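Local structure of acyl-CoA synthetase (AMP-forming)/AMP-acid ligase II-like protein (4GS5) at residues 124-129 / 150-155; 145-150 / 169-174; 251-256 / 294-299; 263-268 / 282-287. The protein probably activates a carboxylic acid, perhaps a medium-chain fatty acid, as an acyl-adenylate and transfers it to coenzyme A. One frame throughout, in Å; residues are numbered along the deposited sequence.

Interaction 1: 124-129 / 150-155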
loop_
_atom_site.group_PDB
_atom_site.type_symbol
_atom_site.label_atom_id
_atom_site.label_comp_id
_atom_site.label_asym_id
_atom_site.label_seq_id
_atom_site.Cartn_x
_atom_site.Cartn_y
_atom_site.Cartn_z
ATOM N N PHE A 124 -3.081 -16.955 19.913
ATOM C CA PHE A 124 -4.129 -16.225 19.213
ATOM C C PHE A 124 -4.559 -16.894 17.924
ATOM O O PHE A 124 -3.884 -17.801 17.430
ATOM C CB PHE A 124 -3.661 -14.791 18.953
ATOM C CG PHE A 124 -3.228 -14.093 20.194
ATOM C CD1 PHE A 124 -4.170 -13.623 21.090
ATOM C CD2 PHE A 124 -1.884 -13.955 20.500
ATOM C CE1 PHE A 124 -3.780 -12.998 22.273
ATOM C CE2 PHE A 124 -1.485 -13.324 21.675
ATOM C CZ PHE A 124 -2.434 -12.852 22.560
ATOM N N ASP A 125 -5.698 -16.445 17.402
ATOM C CA ASP A 125 -6.230 -16.936 16.141
ATOM C C ASP A 125 -6.049 -15.900 15.058
ATOM O O ASP A 125 -6.181 -16.198 13.878
ATOM C CB ASP A 125 -7.718 -17.261 16.274
ATOM C CG ASP A 125 -7.987 -18.347 17.313
ATOM O OD1 ASP A 125 -7.276 -19.370 17.311
ATOM O OD2 ASP A 125 -8.890 -18.160 18.150
ATOM N N PHE A 126 -5.777 -14.667 15.473
ATOM C CA PHE A 126 -5.688 -13.578 14.536
ATOM C C PHE A 126 -4.982 -12.370 15.140
ATOM O O PHE A 126 -5.198 -12.015 16.302
ATOM C CB PHE A 126 -7.069 -13.162 14.045
ATOM C CG PHE A 126 -7.023 -12.033 13.062
ATOM C CD1 PHE A 126 -6.401 -12.196 11.844
ATOM C CD2 PHE A 126 -7.585 -10.803 13.368
ATOM C CE1 PHE A 126 -6.340 -11.154 10.925
ATOM C CE2 PHE A 126 -7.534 -9.759 12.457
ATOM C CZ PHE A 126 -6.912 -9.937 11.238
ATOM N N VAL A 127 -4.136 -11.743 14.346
ATOM C CA VAL A 127 -3.540 -10.476 14.757
ATOM C C VAL A 127 -3.324 -9.595 13.544
ATOM O O VAL A 127 -2.920 -10.093 12.481
ATOM C CB VAL A 127 -2.206 -10.679 15.479
ATOM C CG1 VAL A 127 -1.227 -11.419 14.580
ATOM C CG2 VAL A 127 -1.627 -9.320 15.927
ATOM N N ALA A 128 -3.588 -8.294 13.688
ATOM C CA ALA A 128 -3.229 -7.355 12.620
ATOM C C ALA A 128 -2.053 -6.537 13.110
ATOM O O ALA A 128 -2.026 -6.120 14.263
ATOM C CB ALA A 128 -4.402 -6.456 12.256
HETATM N N MSE A 129 -1.064 -6.318 12.254
HETATM C CA MSE A 129 0.105 -5.580 12.685
HETATM C C MSE A 129 0.809 -4.953 11.500
HETATM O O MSE A 129 0.407 -5.167 10.357
HETATM C CB MSE A 129 1.044 -6.488 13.490
HETATM C CG MSE A 129 1.692 -7.615 12.712
HETATM SE SE MSE A 129 2.808 -8.765 13.881
HETATM C CE MSE A 129 1.488 -9.244 15.206
ATOM N N LEU A 150 0.727 -16.487 16.812
ATOM C CA LEU A 150 -0.115 -15.426 16.249
ATOM C C LEU A 150 -1.333 -15.993 15.503
ATOM O O LEU A 150 -2.325 -15.280 15.307
ATOM C CB LEU A 150 0.687 -14.518 15.322
ATOM C CG LEU A 150 1.828 -13.714 15.961
ATOM C CD1 LEU A 150 2.650 -12.998 14.889
ATOM C CD2 LEU A 150 1.297 -12.716 16.979
ATOM N N GLY A 151 -1.264 -17.268 15.100
ATOM C CA GLY A 151 -2.363 -17.910 14.375
ATOM C C GLY A 151 -2.425 -17.548 12.894
ATOM O O GLY A 151 -2.124 -18.362 12.005
ATOM N N LYS A 152 -2.838 -16.320 12.611
ATOM C CA LYS A 152 -2.869 -15.845 11.229
ATOM C C LYS A 152 -2.693 -14.331 11.238
ATOM O O LYS A 152 -3.277 -13.646 12.079
ATOM C CB LYS A 152 -4.137 -16.341 10.507
ATOM C CG LYS A 152 -5.117 -15.324 10.022
ATOM C CD LYS A 152 -6.125 -15.915 8.986
ATOM C CE LYS A 152 -6.475 -17.364 9.226
ATOM N NZ LYS A 152 -7.690 -17.743 8.413
ATOM N N VAL A 153 -1.836 -13.824 10.357
ATOM C CA VAL A 153 -1.395 -12.433 10.448
ATOM C C VAL A 153 -1.860 -11.593 9.262
ATOM O O VAL A 153 -1.666 -11.974 8.091
ATOM C CB VAL A 153 0.141 -12.357 10.507
ATOM C CG1 VAL A 153 0.601 -10.905 10.539
ATOM C CG2 VAL A 153 0.671 -13.114 11.712
ATOM N N LEU A 154 -2.498 -10.469 9.559
ATOM C CA LEU A 154 -2.787 -9.478 8.533
ATOM C C LEU A 154 -1.841 -8.287 8.697
ATOM O O LEU A 154 -1.818 -7.636 9.753
ATOM C CB LEU A 154 -4.241 -9.026 8.622
ATOM C CG LEU A 154 -4.606 -7.930 7.624
ATOM C CD1 LEU A 154 -4.516 -8.448 6.212
ATOM C CD2 LEU A 154 -5.986 -7.388 7.903
ATOM N N LEU A 155 -1.037 -8.026 7.665
ATOM C CA LEU A 155 -0.116 -6.905 7.692
ATOM C C LEU A 155 -0.706 -5.674 7.017
ATOM O O LEU A 155 -1.325 -5.788 5.968
ATOM C CB LEU A 155 1.205 -7.290 7.001
ATOM C CG LEU A 155 2.016 -8.413 7.667
ATOM C CD1 LEU A 155 3.268 -8.750 6.865
ATOM C CD2 LEU A 155 2.393 -8.014 9.101
#
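Val-127 holds CG1 in the crowded position between its backbone N and carbonyl carbon (chi1 58°), and Met-129, modelled as selenomethionine, does the same with CG (chi1 66°). The Val-127 torsion lays CG1 against Leu-150, with CD2 of that leucine 3.7 Å from it. The Met-129 chain runs extended at chi2 and then bends at chi3, so that it crosses Leu-150 at about a right angle; its CE meets the fork of the leucine, 3.9 Å from CD2. Closer to its root, CG of Met-129 lies alongside CD2 of Leu-155 at 3.7 Å. This apolar layer continues onto Leu-134 and Ile-137 of helix 131-139, the crossover helix of the beta-alpha-beta unit whose two parallel strands, 126-129 and 153-155, are paired here within the AMP-binding fold. The pairing is stitched by three backbone bonds. Val-127 N donates to Lys-152 O, and Leu-154 N to Val-127 O. The third and shortest runs from Met-129 N to Leu-154 O at 2.9 Å. Lys-152 O and Leu-154 O are each met nearly along the C=O axis. On the face that carries Ala-128 and Leu-154, Phe-126 has CG anti to its backbone N (chi1 -180°). Its ring takes Lys-152 CG in plane at the edge, 3.8 Å from CD1, while its CE1 reaches Leu-154 CB, also at 3.8 Å. Beyond CG the lysine leads off to bond Leu-73 O through NZ. Gly-151 has a positive phi, and a CB on it would run into Phe-124 O and Asp-125 CA.

Interaction 2: 145-150 / 169-174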
loop_
_atom_site.group_PDB
_atom_site.type_symbol
_atom_site.label_atom_id
_atom_site.label_comp_id
_atom_site.label_asym_id
_atom_site.label_seq_id
_atom_site.Cartn_x
_atom_site.Cartn_y
_atom_site.Cartn_z
ATOM N N GLY A 145 10.548 -17.922 18.464
ATOM C CA GLY A 145 10.071 -19.294 18.544
ATOM C C GLY A 145 8.567 -19.392 18.722
ATOM O O GLY A 145 7.984 -20.469 18.571
ATOM N N GLN A 146 7.937 -18.264 19.045
ATOM C CA GLN A 146 6.496 -18.231 19.281
ATOM C C GLN A 146 5.737 -17.488 18.190
ATOM O O GLN A 146 4.553 -17.215 18.353
ATOM C CB GLN A 146 6.180 -17.569 20.631
ATOM C CG GLN A 146 6.581 -18.377 21.849
ATOM C CD GLN A 146 8.081 -18.432 22.043
ATOM O OE1 GLN A 146 8.708 -17.432 22.410
ATOM N NE2 GLN A 146 8.668 -19.600 21.798
ATOM N N VAL A 147 6.401 -17.155 17.084
ATOM C CA VAL A 147 5.733 -16.393 16.024
ATOM C C VAL A 147 4.441 -17.068 15.524
ATOM O O VAL A 147 3.482 -16.389 15.137
ATOM C CB VAL A 147 6.677 -16.102 14.842
ATOM C CG1 VAL A 147 7.073 -17.392 14.141
ATOM C CG2 VAL A 147 6.025 -15.132 13.865
ATOM N N ASP A 148 4.404 -18.396 15.545
ATOM C CA ASP A 148 3.216 -19.101 15.072
ATOM C C ASP A 148 2.012 -18.992 16.037
ATOM O O ASP A 148 0.868 -19.184 15.629
ATOM C CB ASP A 148 3.549 -20.545 14.680
ATOM C CG ASP A 148 4.310 -20.619 13.355
ATOM O OD1 ASP A 148 4.351 -19.603 12.628
ATOM O OD2 ASP A 148 4.860 -21.682 13.024
ATOM N N ARG A 149 2.269 -18.632 17.292
ATOM C CA ARG A 149 1.195 -18.401 18.251
ATOM C C ARG A 149 0.303 -17.226 17.833
ATOM O O ARG A 149 -0.746 -16.978 18.433
ATOM C CB ARG A 149 1.762 -18.174 19.651
ATOM C CG ARG A 149 1.894 -19.439 20.508
ATOM C CD ARG A 149 2.883 -20.441 19.934
ATOM N NE ARG A 149 3.474 -21.279 20.980
ATOM C CZ ARG A 149 4.740 -21.683 20.981
ATOM N NH1 ARG A 149 5.204 -22.434 21.968
ATOM N NH2 ARG A 149 5.546 -21.336 19.991
ATOM N N LEU A 150 0.727 -16.487 16.812
ATOM C CA LEU A 150 -0.115 -15.426 16.249
ATOM C C LEU A 150 -1.333 -15.993 15.503
ATOM O O LEU A 150 -2.325 -15.280 15.307
ATOM C CB LEU A 150 0.687 -14.518 15.322
ATOM C CG LEU A 150 1.828 -13.714 15.961
ATOM C CD1 LEU A 150 2.650 -12.998 14.889
ATOM C CD2 LEU A 150 1.297 -12.716 16.979
ATOM N N SER A 169 7.699 -16.327 3.744
ATOM C CA SER A 169 7.537 -17.481 2.862
ATOM C C SER A 169 7.817 -18.790 3.572
ATOM O O SER A 169 7.304 -19.834 3.181
ATOM C CB SER A 169 8.475 -17.397 1.654
ATOM O OG SER A 169 8.051 -16.387 0.762
ATOM N N ASP A 170 8.655 -18.743 4.597
ATOM C CA ASP A 170 9.010 -19.962 5.305
ATOM C C ASP A 170 8.204 -20.258 6.571
ATOM O O ASP A 170 8.472 -21.253 7.254
ATOM C CB ASP A 170 10.506 -19.999 5.602
ATOM C CG ASP A 170 11.200 -21.086 4.827
ATOM O OD1 ASP A 170 11.312 -22.219 5.352
ATOM O OD2 ASP A 170 11.599 -20.817 3.672
ATOM N N LEU A 171 7.223 -19.409 6.876
ATOM C CA LEU A 171 6.377 -19.607 8.049
ATOM C C LEU A 171 5.206 -20.529 7.727
ATOM O O LEU A 171 4.498 -20.313 6.760
ATOM C CB LEU A 171 5.842 -18.270 8.570
ATOM C CG LEU A 171 6.856 -17.246 9.078
ATOM C CD1 LEU A 171 6.145 -15.937 9.478
ATOM C CD2 LEU A 171 7.627 -17.823 10.247
ATOM N N ALA A 172 5.010 -21.549 8.557
ATOM C CA ALA A 172 3.849 -22.421 8.463
ATOM C C ALA A 172 2.626 -21.769 9.101
ATOM O O ALA A 172 2.027 -22.321 10.038
ATOM C CB ALA A 172 4.154 -23.771 9.135
HETATM N N MSE A 173 2.265 -20.598 8.584
HETATM C CA MSE A 173 1.184 -19.784 9.135
HETATM C C MSE A 173 0.697 -18.803 8.079
HETATM O O MSE A 173 1.510 -18.122 7.462
HETATM C CB MSE A 173 1.695 -18.983 10.338
HETATM C CG MSE A 173 0.747 -17.881 10.744
HETATM SE SE MSE A 173 1.234 -16.981 12.400
HETATM C CE MSE A 173 2.900 -16.178 11.777
ATOM N N PRO A 174 -0.629 -18.694 7.891
ATOM C CA PRO A 174 -1.172 -17.789 6.871
ATOM C C PRO A 174 -0.846 -16.330 7.160
ATOM O O PRO A 174 -1.207 -15.843 8.226
ATOM C CB PRO A 174 -2.696 -18.006 6.960
ATOM C CG PRO A 174 -2.892 -19.219 7.757
ATOM C CD PRO A 174 -1.690 -19.415 8.618
HETATM O O HOH W 1 6.476 -21.816 10.989
#
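In one of the two conformers of Arg-149, the guanidinium has Gln-146 CG on one face, 3.6 Å above its plane and offset toward the rim, and Gly-145 O in plane at its edge. These groups belong to the outer side of a 3-10 segment, 145-150, in which Arg-149 N bonds back to Gln-146 O and Leu-150 N to Val-147 O. Its inner side packs on loop 169-174, where Ala-172 is the centre of an inverse gamma turn. The contact thus joins two connections, each running from a helix into the next parallel strand of the AMP-binding fold: one leads to strand 153-155, the other to strand 175-180. Met-173, modelled as selenomethionine, does most of the work. Its chain is extended as far as SE and bends only at chi3 (65°), which brings CE to 3.9 Å from Val-147 CG2 and to 3.4 Å from Val-147 O. SE itself rests on Leu-150 CB at 3.9 Å. Val-147 and Leu-171 meet tip to tip, CG1 to CD2 at 4.0 Å, and Val-147 is also packed by Leu-134, Ile-137 and Leu-138 of helix 131-139. Asp-148 turns its CG anti to the carbonyl carbon, beside the backbone N, and so carries the carboxylate across Met-173, with OD1 3.6 Å from CB of that residue. No direct hydrogen bond spans the two segments; one water does the bridging, donating to Asp-148 OD2 at 2.6 Å and accepting from Ala-172 N at 2.9 Å.

Interaction 3: 251-256 / 294-299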
loop_
_atom_site.group_PDB
_atom_site.type_symbol
_atom_site.label_atom_id
_atom_site.label_comp_id
_atom_site.label_asym_id
_atom_site.label_seq_id
_atom_site.Cartn_x
_atom_site.Cartn_y
_atom_site.Cartn_z
ATOM N N ASN A 251 3.935 7.613 -15.292
ATOM C CA ASN A 251 5.316 7.141 -15.238
ATOM C C ASN A 251 5.550 5.834 -16.020
ATOM O O ASN A 251 6.678 5.323 -16.072
ATOM C CB ASN A 251 5.753 6.976 -13.772
ATOM C CG ASN A 251 7.240 6.706 -13.636
ATOM O OD1 ASN A 251 8.049 7.183 -14.439
ATOM N ND2 ASN A 251 7.608 5.925 -12.628
ATOM N N VAL A 252 4.484 5.295 -16.614
ATOM C CA VAL A 252 4.566 4.023 -17.331
ATOM C C VAL A 252 3.959 4.196 -18.718
ATOM O O VAL A 252 2.876 4.773 -18.868
ATOM C CB VAL A 252 3.843 2.881 -16.590
ATOM C CG1 VAL A 252 4.103 1.559 -17.290
ATOM C CG2 VAL A 252 4.315 2.778 -15.127
ATOM N N ILE A 253 4.669 3.740 -19.743
ATOM C CA ILE A 253 4.118 3.802 -21.087
ATOM C C ILE A 253 3.976 2.390 -21.640
ATOM O O ILE A 253 4.567 1.445 -21.110
ATOM C CB ILE A 253 4.991 4.635 -22.048
ATOM C CG1 ILE A 253 6.350 3.959 -22.251
ATOM C CG2 ILE A 253 5.160 6.070 -21.529
ATOM C CD1 ILE A 253 7.169 4.605 -23.330
ATOM N N ASN A 254 3.196 2.260 -22.706
ATOM C CA ASN A 254 3.031 0.971 -23.360
ATOM C C ASN A 254 3.461 1.093 -24.806
ATOM O O ASN A 254 2.774 1.709 -25.619
ATOM C CB ASN A 254 1.587 0.478 -23.259
ATOM C CG ASN A 254 1.417 -0.923 -23.817
ATOM O OD1 ASN A 254 2.337 -1.468 -24.408
ATOM N ND2 ASN A 254 0.238 -1.503 -23.641
ATOM N N SER A 255 4.620 0.521 -25.107
ATOM C CA SER A 255 5.209 0.575 -26.443
ATOM C C SER A 255 5.198 -0.828 -27.039
ATOM O O SER A 255 5.909 -1.709 -26.548
ATOM C CB SER A 255 6.655 1.083 -26.361
ATOM O OG SER A 255 7.300 1.058 -27.635
ATOM N N GLY A 256 4.381 -1.036 -28.066
ATOM C CA GLY A 256 4.246 -2.344 -28.686
ATOM C C GLY A 256 3.909 -3.457 -27.696
ATOM O O GLY A 256 4.422 -4.572 -27.824
ATOM N N GLN A 294 2.589 4.110 -27.830
ATOM C CA GLN A 294 3.453 5.142 -27.277
ATOM C C GLN A 294 4.907 4.815 -27.637
ATOM O O GLN A 294 5.361 3.689 -27.461
ATOM C CB GLN A 294 3.250 5.229 -25.769
ATOM C CG GLN A 294 1.804 5.539 -25.391
ATOM C CD GLN A 294 1.595 5.565 -23.885
ATOM O OE1 GLN A 294 1.573 4.522 -23.240
ATOM N NE2 GLN A 294 1.445 6.766 -23.322
ATOM N N LYS A 295 5.615 5.803 -28.172
ATOM C CA LYS A 295 6.986 5.625 -28.624
ATOM C C LYS A 295 7.925 6.341 -27.657
ATOM O O LYS A 295 7.830 7.560 -27.467
ATOM C CB LYS A 295 7.162 6.220 -30.022
ATOM C CG LYS A 295 8.546 5.983 -30.628
ATOM C CD LYS A 295 8.931 7.028 -31.695
ATOM C CE LYS A 295 7.879 7.182 -32.770
ATOM N NZ LYS A 295 8.317 8.136 -33.841
ATOM N N LEU A 296 8.842 5.584 -27.070
ATOM C CA LEU A 296 9.801 6.134 -26.124
ATOM C C LEU A 296 10.739 7.046 -26.902
ATOM O O LEU A 296 11.206 6.680 -27.985
ATOM C CB LEU A 296 10.609 4.998 -25.479
ATOM C CG LEU A 296 11.664 5.424 -24.449
ATOM C CD1 LEU A 296 11.009 5.905 -23.172
ATOM C CD2 LEU A 296 12.590 4.249 -24.147
ATOM N N VAL A 297 11.008 8.232 -26.352
ATOM C CA VAL A 297 11.978 9.139 -26.950
ATOM C C VAL A 297 12.922 9.697 -25.898
ATOM O O VAL A 297 12.688 9.527 -24.705
ATOM C CB VAL A 297 11.284 10.287 -27.673
ATOM C CG1 VAL A 297 10.404 9.725 -28.792
ATOM C CG2 VAL A 297 10.452 11.128 -26.675
ATOM N N LEU A 298 13.985 10.350 -26.344
ATOM C CA LEU A 298 14.937 10.964 -25.432
ATOM C C LEU A 298 15.058 12.463 -25.713
ATOM O O LEU A 298 15.203 12.888 -26.865
ATOM C CB LEU A 298 16.300 10.273 -25.558
ATOM C CG LEU A 298 17.461 10.812 -24.731
ATOM C CD1 LEU A 298 17.156 10.721 -23.236
ATOM C CD2 LEU A 298 18.724 10.042 -25.081
ATOM N N VAL A 299 14.992 13.266 -24.657
ATOM C CA VAL A 299 15.105 14.721 -24.779
ATOM C C VAL A 299 16.349 15.205 -24.027
ATOM O O VAL A 299 16.538 14.888 -22.845
ATOM C CB VAL A 299 13.886 15.433 -24.184
ATOM C CG1 VAL A 299 13.960 16.913 -24.483
ATOM C CG2 VAL A 299 12.592 14.825 -24.705
HETATM O O HOH W 2 1.408 6.844 -20.420
HETATM O O HOH W 3 9.295 2.953 -28.084
#
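From its CB outward, the Gln-294 side chain crosses that of Ile-253 obliquely. CB sits 3.6 Å from Asn-254 O, and CG stays close to the same oxygen. The chain is extended through chi2; chi3 (-74°) then turns the amide so that OE1 accepts Asn-254 N at 2.8 Å. That bond is fairly straight at the hydrogen (163°), although the donor stands above the carbonyl plane. OE1 also lies 3.4 Å from Ile-253 CA. On the other branch of the amide, NE2 donates at 2.9 Å to a water that in turn donates to Val-252 O. The backbone closes the loop, Gln-294 N giving a longer bond of 3.3 Å to Asn-254 O. An alanine at Gln-294 would remove the amide and would probably leave Asn-254 N without this acceptor and the bridging water without its donor. Farther along, a second water links Ser-255 OG to Leu-296 N, and Ile-253 CD1 touches Leu-296 CD1 at 4.1 Å. At the corner the chain makes at Gln-294, these bonds hold the hairpin 252-255/258-261 against the start of 295-301, the middle strand of the three-stranded sheet, an arrangement consistent with the small C-terminal domain of adenylate-forming enzymes.

Interaction 4: 263-268 / 282-287. With EDO (1,2-ethanediol), chain P.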
loop_
_atom_site.group_PDB
_atom_site.type_symbol
_atom_site.label_atom_id
_atom_site.label_comp_id
_atom_site.label_asym_id
_atom_site.label_seq_id
_atom_site.Cartn_x
_atom_site.Cartn_y
_atom_site.Cartn_z
ATOM N N ASP A 263 11.185 6.464 -15.296
ATOM C CA ASP A 263 12.302 6.780 -14.411
ATOM C C ASP A 263 13.317 5.636 -14.369
ATOM O O ASP A 263 14.500 5.863 -14.129
ATOM C CB ASP A 263 11.839 7.214 -13.004
ATOM C CG ASP A 263 11.393 6.049 -12.128
ATOM O OD1 ASP A 263 11.983 5.858 -11.040
ATOM O OD2 ASP A 263 10.433 5.340 -12.502
ATOM N N GLN A 264 12.863 4.415 -14.633
ATOM C CA GLN A 264 13.792 3.280 -14.677
ATOM C C GLN A 264 14.654 3.334 -15.923
ATOM O O GLN A 264 15.860 3.100 -15.868
ATOM C CB GLN A 264 13.055 1.944 -14.602
ATOM C CG GLN A 264 12.442 1.677 -13.246
ATOM C CD GLN A 264 11.784 0.314 -13.161
ATOM O OE1 GLN A 264 11.799 -0.465 -14.122
ATOM N NE2 GLN A 264 11.197 0.016 -12.002
ATOM N N ILE A 265 14.040 3.627 -17.059
ATOM C CA ILE A 265 14.831 3.748 -18.275
ATOM C C ILE A 265 15.772 4.953 -18.149
ATOM O O ILE A 265 16.918 4.905 -18.609
ATOM C CB ILE A 265 13.959 3.772 -19.570
ATOM C CG1 ILE A 265 14.848 3.596 -20.794
ATOM C CG2 ILE A 265 13.130 5.036 -19.683
ATOM C CD1 ILE A 265 15.427 2.193 -20.885
ATOM N N ASP A 266 15.305 6.010 -17.476
ATOM C CA ASP A 266 16.137 7.192 -17.243
ATOM C C ASP A 266 17.405 6.824 -16.467
ATOM O O ASP A 266 18.496 7.290 -16.804
ATOM C CB ASP A 266 15.365 8.269 -16.479
ATOM C CG ASP A 266 14.647 9.242 -17.395
ATOM O OD1 ASP A 266 14.850 9.168 -18.626
ATOM O OD2 ASP A 266 13.890 10.098 -16.885
ATOM N N GLN A 267 17.260 5.987 -15.434
ATOM C CA GLN A 267 18.407 5.586 -14.612
ATOM C C GLN A 267 19.418 4.819 -15.452
ATOM O O GLN A 267 20.619 4.998 -15.302
ATOM C CB GLN A 267 17.987 4.728 -13.403
ATOM C CG GLN A 267 17.003 5.404 -12.441
ATOM C CD GLN A 267 16.621 4.514 -11.255
ATOM O OE1 GLN A 267 17.025 3.350 -11.177
ATOM N NE2 GLN A 267 15.839 5.066 -10.326
ATOM N N ARG A 268 18.921 3.959 -16.331
ATOM C CA ARG A 268 19.779 3.208 -17.252
ATOM C C ARG A 268 20.538 4.094 -18.242
ATOM O O ARG A 268 21.721 3.875 -18.508
ATOM C CB ARG A 268 18.967 2.146 -17.997
ATOM C CG ARG A 268 18.663 0.947 -17.129
ATOM C CD ARG A 268 17.649 -0.004 -17.746
ATOM N NE ARG A 268 17.179 -0.968 -16.751
ATOM C CZ ARG A 268 17.856 -2.051 -16.386
ATOM N NH1 ARG A 268 19.034 -2.316 -16.939
ATOM N NH2 ARG A 268 17.357 -2.869 -15.465
ATOM N N PHE A 282 18.823 15.682 -19.289
ATOM C CA PHE A 282 18.024 14.916 -20.229
ATOM C C PHE A 282 16.841 14.304 -19.492
ATOM O O PHE A 282 16.832 14.216 -18.263
ATOM C CB PHE A 282 18.861 13.783 -20.831
ATOM C CG PHE A 282 19.101 12.652 -19.861
ATOM C CD1 PHE A 282 18.258 11.548 -19.836
ATOM C CD2 PHE A 282 20.136 12.722 -18.934
ATOM C CE1 PHE A 282 18.458 10.512 -18.920
ATOM C CE2 PHE A 282 20.337 11.692 -18.010
ATOM C CZ PHE A 282 19.495 10.584 -18.012
ATOM N N PHE A 283 15.844 13.871 -20.250
ATOM C CA PHE A 283 14.799 13.028 -19.687
ATOM C C PHE A 283 14.183 12.192 -20.793
ATOM O O PHE A 283 14.026 12.649 -21.935
ATOM C CB PHE A 283 13.727 13.848 -18.931
ATOM C CG PHE A 283 13.008 14.866 -19.787
ATOM C CD1 PHE A 283 11.836 14.528 -20.462
ATOM C CD2 PHE A 283 13.503 16.154 -19.916
ATOM C CE1 PHE A 283 11.173 15.453 -21.242
ATOM C CE2 PHE A 283 12.846 17.095 -20.710
ATOM C CZ PHE A 283 11.673 16.749 -21.365
ATOM N N CYS A 284 13.874 10.948 -20.460
ATOM C CA CYS A 284 13.100 10.117 -21.359
ATOM C C CYS A 284 11.661 10.594 -21.351
ATOM O O CYS A 284 11.158 11.076 -20.337
ATOM C CB CYS A 284 13.181 8.653 -20.936
ATOM S SG CYS A 284 14.751 7.924 -21.392
ATOM N N TRP A 285 11.009 10.461 -22.497
ATOM C CA TRP A 285 9.616 10.842 -22.619
ATOM C C TRP A 285 8.985 9.955 -23.686
ATOM O O TRP A 285 9.527 8.898 -24.019
ATOM C CB TRP A 285 9.507 12.319 -22.998
ATOM C CG TRP A 285 8.194 12.952 -22.651
ATOM C CD1 TRP A 285 7.311 13.548 -23.517
ATOM C CD2 TRP A 285 7.615 13.069 -21.346
ATOM N NE1 TRP A 285 6.223 14.019 -22.827
ATOM C CE2 TRP A 285 6.385 13.743 -21.493
ATOM C CE3 TRP A 285 8.025 12.688 -20.067
ATOM C CZ2 TRP A 285 5.554 14.037 -20.403
ATOM C CZ3 TRP A 285 7.195 12.976 -18.983
ATOM C CH2 TRP A 285 5.975 13.643 -19.160
ATOM N N TRP A 286 7.831 10.358 -24.202
ATOM C CA TRP A 286 7.151 9.516 -25.182
ATOM C C TRP A 286 6.296 10.350 -26.104
ATOM O O TRP A 286 5.995 11.516 -25.823
ATOM C CB TRP A 286 6.275 8.481 -24.489
ATOM C CG TRP A 286 5.191 9.116 -23.703
ATOM C CD1 TRP A 286 5.274 9.574 -22.408
ATOM C CD2 TRP A 286 3.855 9.396 -24.144
ATOM N NE1 TRP A 286 4.070 10.114 -22.024
ATOM C CE2 TRP A 286 3.183 10.021 -23.067
ATOM C CE3 TRP A 286 3.163 9.188 -25.345
ATOM C CZ2 TRP A 286 1.853 10.437 -23.155
ATOM C CZ3 TRP A 286 1.844 9.599 -25.432
ATOM C CH2 TRP A 286 1.198 10.221 -24.339
ATOM N N GLU A 287 5.898 9.756 -27.216
ATOM C CA GLU A 287 4.944 10.432 -28.081
ATOM C C GLU A 287 4.006 9.411 -28.701
ATOM O O GLU A 287 4.321 8.219 -28.754
ATOM C CB GLU A 287 5.649 11.276 -29.145
ATOM C CG GLU A 287 6.480 10.486 -30.125
ATOM C CD GLU A 287 7.114 11.382 -31.172
ATOM O OE1 GLU A 287 8.325 11.666 -31.059
ATOM O OE2 GLU A 287 6.397 11.811 -32.104
HETATM C C1 EDO P . 18.502 15.473 -14.863
HETATM O O1 EDO P . 19.087 15.119 -16.129
HETATM C C2 EDO P . 18.418 16.986 -14.715
HETATM O O2 EDO P . 19.753 17.474 -14.652
HETATM O O HOH W 4 11.619 10.946 -17.709
HETATM O O HOH W 5 16.459 12.169 -16.233
#
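This is a helix-on-strand contact within the small mixed sheet region of the C-terminal part: helix 262-276 lies on strand 282-289, their local axes 7.9 Å apart and crossing at 140°. A single acidic side chain ties the two together. Asp-266 directs OD1 at the strand backbone, accepting Cys-284 N at 2.7 Å, although OD1 crowds a neighbour in the model and its exact place is less certain. The other carboxylate oxygen works through water: one molecule donates both to OD2, at 2.6 Å, and to Cys-284 O, and a second joins Phe-282 O to OD2 by a weak bond. The carboxylate therefore serves polar backbone atoms on both sides of Phe-283, and the water partners and N-H would be expected to favour its charged form. An alanine at Asp-266 would remove that carboxylate, and would probably leave Cys-284 N without its helix partner and loosen both waters. Packing contacts flank the polar tie. Ile-265 holds CG2 in the crowded position between its backbone N and carbonyl carbon, with Cys-284 SG 3.7 Å away. Phe-282 turns its ring edge to the helix, CZ lying 3.6 Å from Asp-266 O and that oxygen near the ring plane, while the second water stands over one face, offset toward the rim. O1 of an ethanediol, probably from the crystallisation liquor, accepts from Phe-282 N at 3.2 Å and donates to Phe-282 O. Farther along the same helix, Phe-273 stacks on Phe-282 and Ile-269 touches Cys-284; strand 295-301 pairs with strand 282-289, and helix 345-351 packs against Phe-283.

In the fold
The four contacts form two pairs in different parts of the chain. Interactions 1 and 2 have centres 10 Å apart, share Leu-150 and touch through probable backbone bonds, Phe-124 N to Arg-149 O at 2.8 Å and Val-153 N to Pro-174 O at 3.0 Å. Interactions 3 and 4, with centres 8 Å apart, meet along the paired strands 282-289 and 295-301, where Lys-295 N lies 2.8 Å from Glu-287 O. The two pairs lie on opposite sides of the chain's centre, their nearest atoms at least about 21 Å apart. In relatives the active site lies where the two parts meet; ethanediols, not substrates, lie near Ala-128 and Phe-282.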